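Long-range contact in beta-galactosidase (Bacillus circulans subsp. alkalophilus, PDB 3TTY), which hydrolyses terminal beta-galactosidic bonds as a TIM-barrel glycoside hydrolase and holds galactose in its active site: residues M306-Y318 against G352-H364. Residues are numbered along the deposited sequence; the frame is centred on the assembly and turned at random.
Sequences MEQTPGVQNWQPY and GACEKYHGAVIEH. With GLA (alpha-D-galactopyranose), chain H.
Val312 O accepts Gly359 N-H at 3.1 Å where the loop after strand 303-307 meets the loop after strand 339-344. Val312 O also accepts from Thr309 OG1 (2.6 Å), on the other face of its carbonyl plane, and Thr309 OG1 in turn receives Gly311 N-H, an ST turn. In this TIM barrel the C-terminal ends of the strands carry the active site, and both loops line the galactose pocket. Trp315 NE1 donates in its ring plane to the anti lone pair of Glu355 OE1 (2.9 Å), with carboxylate and indole 74° apart; Glu355 OE1 also accepts from O4 of the sugar. Cys354 SG lies oblique to the indole, 3.6 Å from Trp315 CZ2. With CG anti to the backbone N (chi1 -162°), the His358 imidazole lies beside Thr309 CB and Gln313 CG, Asn314 OD1 in plane at its edge. His358 ND1 donates to Gly359 O, fixing the ring's rotation, while NE2 makes a weak bond to the sugar's O6. An alanine in place of His358 would probably leave Gly359 O without its ND1 partner, cost the sugar O6 a weak contact and open a gap beside Thr309. Asn314 ND2 bonds Ser415 of the second subunit.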
ATOM      1  N   MET A 306      -8.444   9.919 -31.637  1.00 19.86           N
ATOM      2  CA  MET A 306      -9.870   9.791 -31.360  1.00 21.73           C
ATOM      3  C   MET A 306     -10.231  10.676 -30.180  1.00 21.39           C
ATOM      4  O   MET A 306     -11.310  11.257 -30.151  1.00 20.97           O
ATOM      5  CB  MET A 306     -10.249   8.332 -31.083  1.00 19.95           C
ATOM      6  CG  MET A 306     -11.735   8.086 -30.835  1.00 18.59           C
ATOM      7  SD  MET A 306     -12.754   8.254 -32.312  1.00 21.60           S
ATOM      8  CE  MET A 306     -12.117   6.920 -33.338  1.00 19.73           C
ATOM      9  N   GLU A 307      -9.328  10.776 -29.207  1.00 20.85           N
ATOM     10  CA  GLU A 307      -9.571  11.640 -28.053  1.00 21.08           C
ATOM     11  C   GLU A 307      -8.338  12.336 -27.490  1.00 21.09           C
ATOM     12  O   GLU A 307      -7.193  11.917 -27.694  1.00 23.10           O
ATOM     13  CB  GLU A 307     -10.217  10.874 -26.897  1.00 19.70           C
ATOM     14  CG  GLU A 307     -11.394   9.998 -27.230  1.00 20.71           C
ATOM     15  CD  GLU A 307     -11.733   9.119 -26.047  1.00 21.04           C
ATOM     16  OE1 GLU A 307     -11.447   9.567 -24.920  1.00 20.97           O
ATOM     17  OE2 GLU A 307     -12.263   7.994 -26.228  1.00 21.43           O
ATOM     18  N   GLN A 308      -8.630  13.390 -26.740  1.00 17.02           N
ATOM     19  CA  GLN A 308      -7.700  14.148 -25.922  1.00 18.48           C
ATOM     20  C   GLN A 308      -8.655  15.114 -25.228  1.00 20.52           C
ATOM     21  O   GLN A 308      -9.754  15.364 -25.733  1.00 20.50           O
ATOM     22  CB  GLN A 308      -6.687  14.927 -26.779  1.00 18.17           C
ATOM     23  CG  GLN A 308      -7.313  16.015 -27.662  1.00 19.24           C
ATOM     24  CD  GLN A 308      -6.289  16.829 -28.459  1.00 19.99           C
ATOM     25  OE1 GLN A 308      -5.085  16.687 -28.287  1.00 19.83           O
ATOM     26  NE2 GLN A 308      -6.781  17.687 -29.335  1.00 21.64           N
ATOM     27  N   THR A 309      -8.287  15.655 -24.078  1.00 18.91           N
ATOM     28  CA  THR A 309      -9.177  16.637 -23.475  1.00 19.49           C
ATOM     29  C   THR A 309      -8.917  18.029 -24.064  1.00 21.22           C
ATOM     30  O   THR A 309      -7.776  18.361 -24.399  1.00 20.77           O
ATOM     31  CB  THR A 309      -9.066  16.664 -21.945  1.00 20.96           C
ATOM     32  OG1 THR A 309      -9.802  17.781 -21.443  1.00 20.22           O
ATOM     33  CG2 THR A 309      -7.622  16.782 -21.512  1.00 20.04           C
ATOM     34  N   PRO A 310      -9.977  18.833 -24.235  1.00 21.22           N
ATOM     35  CA  PRO A 310      -9.755  20.239 -24.617  1.00 18.09           C
ATOM     36  C   PRO A 310      -9.203  21.085 -23.459  1.00 22.44           C
ATOM     37  O   PRO A 310      -8.704  22.187 -23.696  1.00 22.64           O
ATOM     38  CB  PRO A 310     -11.152  20.725 -25.048  1.00 19.15           C
ATOM     39  CG  PRO A 310     -12.111  19.739 -24.492  1.00 21.38           C
ATOM     40  CD  PRO A 310     -11.390  18.425 -24.370  1.00 18.81           C
ATOM     41  N   GLY A 311      -9.291  20.577 -22.229  1.00 24.14           N
ATOM     42  CA  GLY A 311      -8.762  21.274 -21.065  1.00 23.05           C
ATOM     43  C   GLY A 311      -8.193  20.337 -20.004  1.00 23.39           C
ATOM     44  O   GLY A 311      -7.082  19.819 -20.146  1.00 21.67           O
ATOM     45  N   VAL A 312      -8.955  20.115 -18.933  1.00 22.58           N
ATOM     46  CA  VAL A 312      -8.523  19.218 -17.859  1.00 21.49           C
ATOM     47  C   VAL A 312      -9.012  17.777 -18.055  1.00 27.09           C
ATOM     48  O   VAL A 312      -9.898  17.515 -18.864  1.00 23.67           O
ATOM     49  CB  VAL A 312      -9.004  19.717 -16.487  1.00 19.84           C
ATOM     50  CG1 VAL A 312      -8.432  21.104 -16.203  1.00 24.77           C
ATOM     51  CG2 VAL A 312     -10.520  19.731 -16.428  1.00 17.62           C
ATOM     52  N   GLN A 313      -8.424  16.849 -17.308  1.00 22.94           N
ATOM     53  CA  GLN A 313      -8.907  15.477 -17.273  1.00 20.90           C
ATOM     54  C   GLN A 313      -9.135  15.082 -15.816  1.00 20.50           C
ATOM     55  O   GLN A 313      -8.235  15.182 -14.984  1.00 26.12           O
ATOM     56  CB  GLN A 313      -7.918  14.507 -17.934  1.00 24.26           C
ATOM     57  CG  GLN A 313      -8.396  13.027 -17.905  1.00 23.51           C
ATOM     58  CD  GLN A 313      -7.294  12.036 -18.285  1.00 24.40           C
ATOM     59  OE1 GLN A 313      -7.569  10.919 -18.739  1.00 28.84           O
ATOM     60  NE2 GLN A 313      -6.046  12.446 -18.106  1.00 22.36           N
ATOM     61  N   ASN A 314     -10.347  14.644 -15.513  1.00 22.05           N
ATOM     62  CA  ASN A 314     -10.726  14.353 -14.148  1.00 20.66           C
ATOM     63  C   ASN A 314      -9.897  13.227 -13.547  1.00 21.87           C
ATOM     64  O   ASN A 314      -9.646  13.225 -12.347  1.00 18.01           O
ATOM     65  CB  ASN A 314     -12.193  13.979 -14.098  1.00 20.32           C
ATOM     66  CG  ASN A 314     -12.491  12.751 -14.922  1.00 23.39           C
ATOM     67  OD1 ASN A 314     -12.421  12.786 -16.150  1.00 22.99           O
ATOM     68  ND2 ASN A 314     -12.840  11.658 -14.253  1.00 22.02           N
ATOM     69  N   TRP A 315      -9.469  12.284 -14.390  1.00 20.66           N
ATOM     70  CA  TRP A 315      -8.747  11.097 -13.926  1.00 20.49           C
ATOM     71  C   TRP A 315      -7.341  11.369 -13.396  1.00 19.72           C
ATOM     72  O   TRP A 315      -6.804  10.570 -12.651  1.00 22.66           O
ATOM     73  CB  TRP A 315      -8.707  10.018 -15.018  1.00 22.16           C
ATOM     74  CG  TRP A 315     -10.086   9.571 -15.428  1.00 22.71           C
ATOM     75  CD1 TRP A 315     -10.783   9.955 -16.547  1.00 20.16           C
ATOM     76  CD2 TRP A 315     -10.949   8.687 -14.703  1.00 23.72           C
ATOM     77  NE1 TRP A 315     -12.024   9.353 -16.563  1.00 18.90           N
ATOM     78  CE2 TRP A 315     -12.147   8.565 -15.447  1.00 22.24           C
ATOM     79  CE3 TRP A 315     -10.826   7.979 -13.499  1.00 26.11           C
ATOM     80  CZ2 TRP A 315     -13.209   7.760 -15.027  1.00 23.61           C
ATOM     81  CZ3 TRP A 315     -11.883   7.178 -13.086  1.00 21.95           C
ATOM     82  CH2 TRP A 315     -13.057   7.078 -13.846  1.00 25.06           C
ATOM     83  N   GLN A 316      -6.743  12.494 -13.765  1.00 21.58           N
ATOM     84  CA  GLN A 316      -5.404  12.795 -13.277  1.00 22.08           C
ATOM     85  C   GLN A 316      -5.457  13.170 -11.788  1.00 23.47           C
ATOM     86  O   GLN A 316      -6.399  13.805 -11.328  1.00 20.05           O
ATOM     87  CB  GLN A 316      -4.740  13.890 -14.125  1.00 22.33           C
ATOM     88  CG  GLN A 316      -4.591  13.507 -15.591  1.00 22.55           C
ATOM     89  CD  GLN A 316      -4.114  14.645 -16.489  1.00 28.31           C
ATOM     90  OE1 GLN A 316      -4.120  14.518 -17.721  1.00 30.23           O
ATOM     91  NE2 GLN A 316      -3.696  15.753 -15.887  1.00 23.45           N
ATOM     92  N   PRO A 317      -4.438  12.754 -11.030  1.00 23.31           N
ATOM     93  CA  PRO A 317      -4.371  13.055  -9.595  1.00 20.96           C
ATOM     94  C   PRO A 317      -4.617  14.538  -9.365  1.00 22.06           C
ATOM     95  O   PRO A 317      -5.354  14.929  -8.457  1.00 19.20           O
ATOM     96  CB  PRO A 317      -2.925  12.710  -9.229  1.00 23.92           C
ATOM     97  CG  PRO A 317      -2.462  11.751 -10.299  1.00 23.50           C
ATOM     98  CD  PRO A 317      -3.231  12.072 -11.538  1.00 18.20           C
ATOM     99  N   TYR A 318      -3.983  15.356 -10.199  1.00 22.21           N
ATOM    100  CA  TYR A 318      -4.145  16.803 -10.137  1.00 24.53           C
ATOM    101  C   TYR A 318      -4.698  17.313 -11.462  1.00 23.41           C
ATOM    102  O   TYR A 318      -3.988  17.306 -12.469  1.00 25.85           O
ATOM    103  CB  TYR A 318      -2.813  17.463  -9.780  1.00 21.90           C
ATOM    104  CG  TYR A 318      -2.210  16.805  -8.574  1.00 24.43           C
ATOM    105  CD1 TYR A 318      -2.606  17.174  -7.297  1.00 22.59           C
ATOM    106  CD2 TYR A 318      -1.291  15.763  -8.704  1.00 27.62           C
ATOM    107  CE1 TYR A 318      -2.089  16.552  -6.182  1.00 25.73           C
ATOM    108  CE2 TYR A 318      -0.756  15.126  -7.579  1.00 25.83           C
ATOM    109  CZ  TYR A 318      -1.163  15.528  -6.321  1.00 26.06           C
ATOM    110  OH  TYR A 318      -0.653  14.926  -5.187  1.00 26.65           O
ATOM    111  N   GLY A 352     -23.554  14.745 -13.409  1.00 21.06           N
ATOM    112  CA  GLY A 352     -23.344  13.645 -14.315  1.00 26.03           C
ATOM    113  C   GLY A 352     -22.364  12.546 -13.908  1.00 16.62           C
ATOM    114  O   GLY A 352     -21.660  12.055 -14.780  1.00 24.53           O
ATOM    115  N   ALA A 353     -22.297  12.134 -12.638  1.00 18.27           N
ATOM    116  CA  ALA A 353     -21.357  11.043 -12.259  1.00 17.28           C
ATOM    117  C   ALA A 353     -19.854  11.389 -12.460  1.00 19.21           C
ATOM    118  O   ALA A 353     -19.470  12.567 -12.429  1.00 18.60           O
ATOM    119  CB  ALA A 353     -21.709   9.725 -13.007  1.00 14.85           C
ATOM    120  N   CYS A 354     -19.011  10.378 -12.703  1.00 16.08           N
ATOM    121  CA  CYS A 354     -17.546  10.534 -12.494  1.00 16.52           C
ATOM    122  C   CYS A 354     -16.771  11.441 -13.455  1.00 16.74           C
ATOM    123  O   CYS A 354     -15.652  11.858 -13.148  1.00 16.06           O
ATOM    124  CB  CYS A 354     -16.823   9.173 -12.335  1.00 14.46           C
ATOM    125  SG  CYS A 354     -16.537   8.242 -13.876  1.00 19.02           S
ATOM    126  N   GLU A 355     -17.346  11.760 -14.606  1.00 16.39           N
ATOM    127  CA  GLU A 355     -16.615  12.592 -15.557  1.00 16.02           C
ATOM    128  C   GLU A 355     -17.083  14.060 -15.652  1.00 16.90           C
ATOM    129  O   GLU A 355     -16.617  14.814 -16.498  1.00 17.57           O
ATOM    130  CB  GLU A 355     -16.510  11.884 -16.925  1.00 18.76           C
ATOM    131  CG  GLU A 355     -15.589  10.640 -16.835  1.00 17.87           C
ATOM    132  CD  GLU A 355     -15.347   9.925 -18.165  1.00 20.65           C
ATOM    133  OE1 GLU A 355     -14.294   9.249 -18.292  1.00 20.52           O
ATOM    134  OE2 GLU A 355     -16.208  10.010 -19.069  1.00 16.71           O
ATOM    135  N   LYS A 356     -17.962  14.485 -14.750  1.00 18.25           N
ATOM    136  CA  LYS A 356     -18.474  15.853 -14.825  1.00 15.26           C
ATOM    137  C   LYS A 356     -17.384  16.932 -14.734  1.00 18.97           C
ATOM    138  O   LYS A 356     -17.628  18.077 -15.124  1.00 17.21           O
ATOM    139  CB  LYS A 356     -19.546  16.090 -13.772  1.00 17.52           C
ATOM    140  CG  LYS A 356     -19.079  15.852 -12.335  1.00 22.55           C
ATOM    141  CD  LYS A 356     -20.283  15.794 -11.399  1.00 16.70           C
ATOM    142  CE  LYS A 356     -19.858  15.598  -9.959  1.00 16.38           C
ATOM    143  NZ  LYS A 356     -19.676  14.172  -9.619  1.00 20.34           N
ATOM    144  N   TYR A 357     -16.201  16.581 -14.213  1.00 18.10           N
ATOM    145  CA  TYR A 357     -15.086  17.531 -14.131  1.00 16.41           C
ATOM    146  C   TYR A 357     -14.020  17.174 -15.147  1.00 20.99           C
ATOM    147  O   TYR A 357     -12.879  17.617 -15.051  1.00 25.62           O
ATOM    148  CB  TYR A 357     -14.527  17.669 -12.694  1.00 17.44           C
ATOM    149  CG  TYR A 357     -15.650  17.979 -11.769  1.00 20.47           C
ATOM    150  CD1 TYR A 357     -16.605  18.918 -12.133  1.00 18.84           C
ATOM    151  CD2 TYR A 357     -15.837  17.274 -10.592  1.00 18.69           C
ATOM    152  CE1 TYR A 357     -17.686  19.174 -11.338  1.00 18.63           C
ATOM    153  CE2 TYR A 357     -16.920  17.531  -9.787  1.00 17.68           C
ATOM    154  CZ  TYR A 357     -17.846  18.486 -10.167  1.00 17.00           C
ATOM    155  OH  TYR A 357     -18.951  18.748  -9.384  1.00 19.12           O
ATOM    156  N   HIS A 358     -14.410  16.362 -16.124  1.00 20.29           N
ATOM    157  CA  HIS A 358     -13.642  16.245 -17.358  1.00 22.26           C
ATOM    158  C   HIS A 358     -13.959  17.444 -18.266  1.00 18.41           C
ATOM    159  O   HIS A 358     -15.119  17.858 -18.395  1.00 16.97           O
ATOM    160  CB  HIS A 358     -13.939  14.925 -18.087  1.00 21.41           C
ATOM    161  CG  HIS A 358     -12.895  14.547 -19.097  1.00 22.50           C
ATOM    162  ND1 HIS A 358     -12.745  15.208 -20.299  1.00 21.44           N
ATOM    163  CD2 HIS A 358     -11.943  13.582 -19.079  1.00 20.44           C
ATOM    164  CE1 HIS A 358     -11.746  14.667 -20.977  1.00 21.90           C
ATOM    165  NE2 HIS A 358     -11.240  13.683 -20.257  1.00 21.73           N
ATOM    166  N   GLY A 359     -12.919  18.000 -18.876  1.00 19.14           N
ATOM    167  CA  GLY A 359     -13.058  19.116 -19.796  1.00 18.53           C
ATOM    168  C   GLY A 359     -13.862  18.782 -21.040  1.00 22.12           C
ATOM    169  O   GLY A 359     -13.958  17.617 -21.455  1.00 21.35           O
ATOM    170  N   ALA A 360     -14.451  19.814 -21.635  1.00 20.69           N
ATOM    171  CA  ALA A 360     -15.186  19.669 -22.887  1.00 19.44           C
ATOM    172  C   ALA A 360     -15.119  20.982 -23.651  1.00 20.16           C
ATOM    173  O   ALA A 360     -14.729  22.009 -23.100  1.00 19.29           O
ATOM    174  CB  ALA A 360     -16.628  19.279 -22.624  1.00 15.50           C
ATOM    175  N   VAL A 361     -15.489  20.951 -24.925  1.00 21.06           N
ATOM    176  CA  VAL A 361     -15.536  22.172 -25.717  1.00 22.23           C
ATOM    177  C   VAL A 361     -16.592  23.131 -25.162  1.00 22.68           C
ATOM    178  O   VAL A 361     -16.320  24.310 -24.957  1.00 22.62           O
ATOM    179  CB  VAL A 361     -15.810  21.861 -27.177  1.00 23.80           C
ATOM    180  CG1 VAL A 361     -16.038  23.148 -27.960  1.00 22.10           C
ATOM    181  CG2 VAL A 361     -14.638  21.053 -27.749  1.00 23.87           C
ATOM    182  N   ILE A 362     -17.788  22.608 -24.898  1.00 20.41           N
ATOM    183  CA  ILE A 362     -18.837  23.364 -24.219  1.00 19.70           C
ATOM    184  C   ILE A 362     -18.971  22.876 -22.772  1.00 21.53           C
ATOM    185  O   ILE A 362     -19.170  21.678 -22.516  1.00 16.49           O
ATOM    186  CB  ILE A 362     -20.191  23.181 -24.909  1.00 17.43           C
ATOM    187  CG1 ILE A 362     -20.098  23.588 -26.381  1.00 20.94           C
ATOM    188  CG2 ILE A 362     -21.275  23.965 -24.168  1.00 19.19           C
ATOM    189  CD1 ILE A 362     -21.303  23.143 -27.187  1.00 23.82           C
ATOM    190  N   GLU A 363     -18.879  23.800 -21.820  1.00 21.08           N
ATOM    191  CA  GLU A 363     -18.755  23.390 -20.428  1.00 19.99           C
ATOM    192  C   GLU A 363     -19.958  23.798 -19.582  1.00 21.04           C
ATOM    193  O   GLU A 363     -21.026  24.055 -20.137  1.00 19.41           O
ATOM    194  CB  GLU A 363     -17.377  23.780 -19.881  1.00 20.25           C
ATOM    195  CG  GLU A 363     -16.293  23.029 -20.681  1.00 19.19           C
ATOM    196  CD  GLU A 363     -14.862  23.257 -20.215  1.00 24.33           C
ATOM    197  OE1 GLU A 363     -14.239  22.296 -19.709  1.00 19.58           O
ATOM    198  OE2 GLU A 363     -14.334  24.376 -20.408  1.00 26.09           O
ATOM    199  N   HIS A 364     -19.830  23.781 -18.258  1.00 17.26           N
ATOM    200  CA  HIS A 364     -21.017  23.918 -17.415  1.00 17.18           C
ATOM    201  C   HIS A 364     -21.688  25.288 -17.536  1.00 19.69           C
ATOM    202  O   HIS A 364     -22.894  25.395 -17.349  1.00 19.01           O
ATOM    203  CB  HIS A 364     -20.726  23.553 -15.949  1.00 17.52           C
ATOM    204  CG  HIS A 364     -20.392  22.104 -15.747  1.00 19.51           C
ATOM    205  ND1 HIS A 364     -19.434  21.676 -14.852  1.00 17.54           N
ATOM    206  CD2 HIS A 364     -20.874  20.987 -16.342  1.00 17.41           C
ATOM    207  CE1 HIS A 364     -19.344  20.359 -14.901  1.00 19.30           C
ATOM    208  NE2 HIS A 364     -20.211  19.916 -15.795  1.00 20.45           N
TER
HETATM  209  C1  GLA H 677     -11.031   7.428 -22.289  1.00 24.02           C
HETATM  210  C2  GLA H 677     -12.458   7.002 -22.717  1.00 19.21           C
HETATM  211  C3  GLA H 677     -13.444   8.181 -22.779  1.00 19.40           C
HETATM  212  C4  GLA H 677     -13.302   8.973 -21.488  1.00 19.50           C
HETATM  213  C5  GLA H 677     -11.834   9.365 -21.288  1.00 21.87           C
HETATM  214  C6  GLA H 677     -11.731  10.226 -20.023  1.00 18.83           C
HETATM  215  O1  GLA H 677     -10.291   8.185 -23.263  1.00 25.40           O
HETATM  216  O2  GLA H 677     -12.422   6.363 -23.983  1.00 19.74           O
HETATM  217  O3  GLA H 677     -14.807   7.736 -22.894  1.00 16.09           O
HETATM  218  O4  GLA H 677     -13.708   8.105 -20.438  1.00 18.67           O
HETATM  219  O5  GLA H 677     -11.056   8.181 -21.084  1.00 21.74           O
HETATM  220  O6  GLA H 677     -10.481  10.928 -20.006  1.00 19.98           O
HETATM  221  O   HOH W   1     -11.450  22.088 -19.271  1.00 23.71           O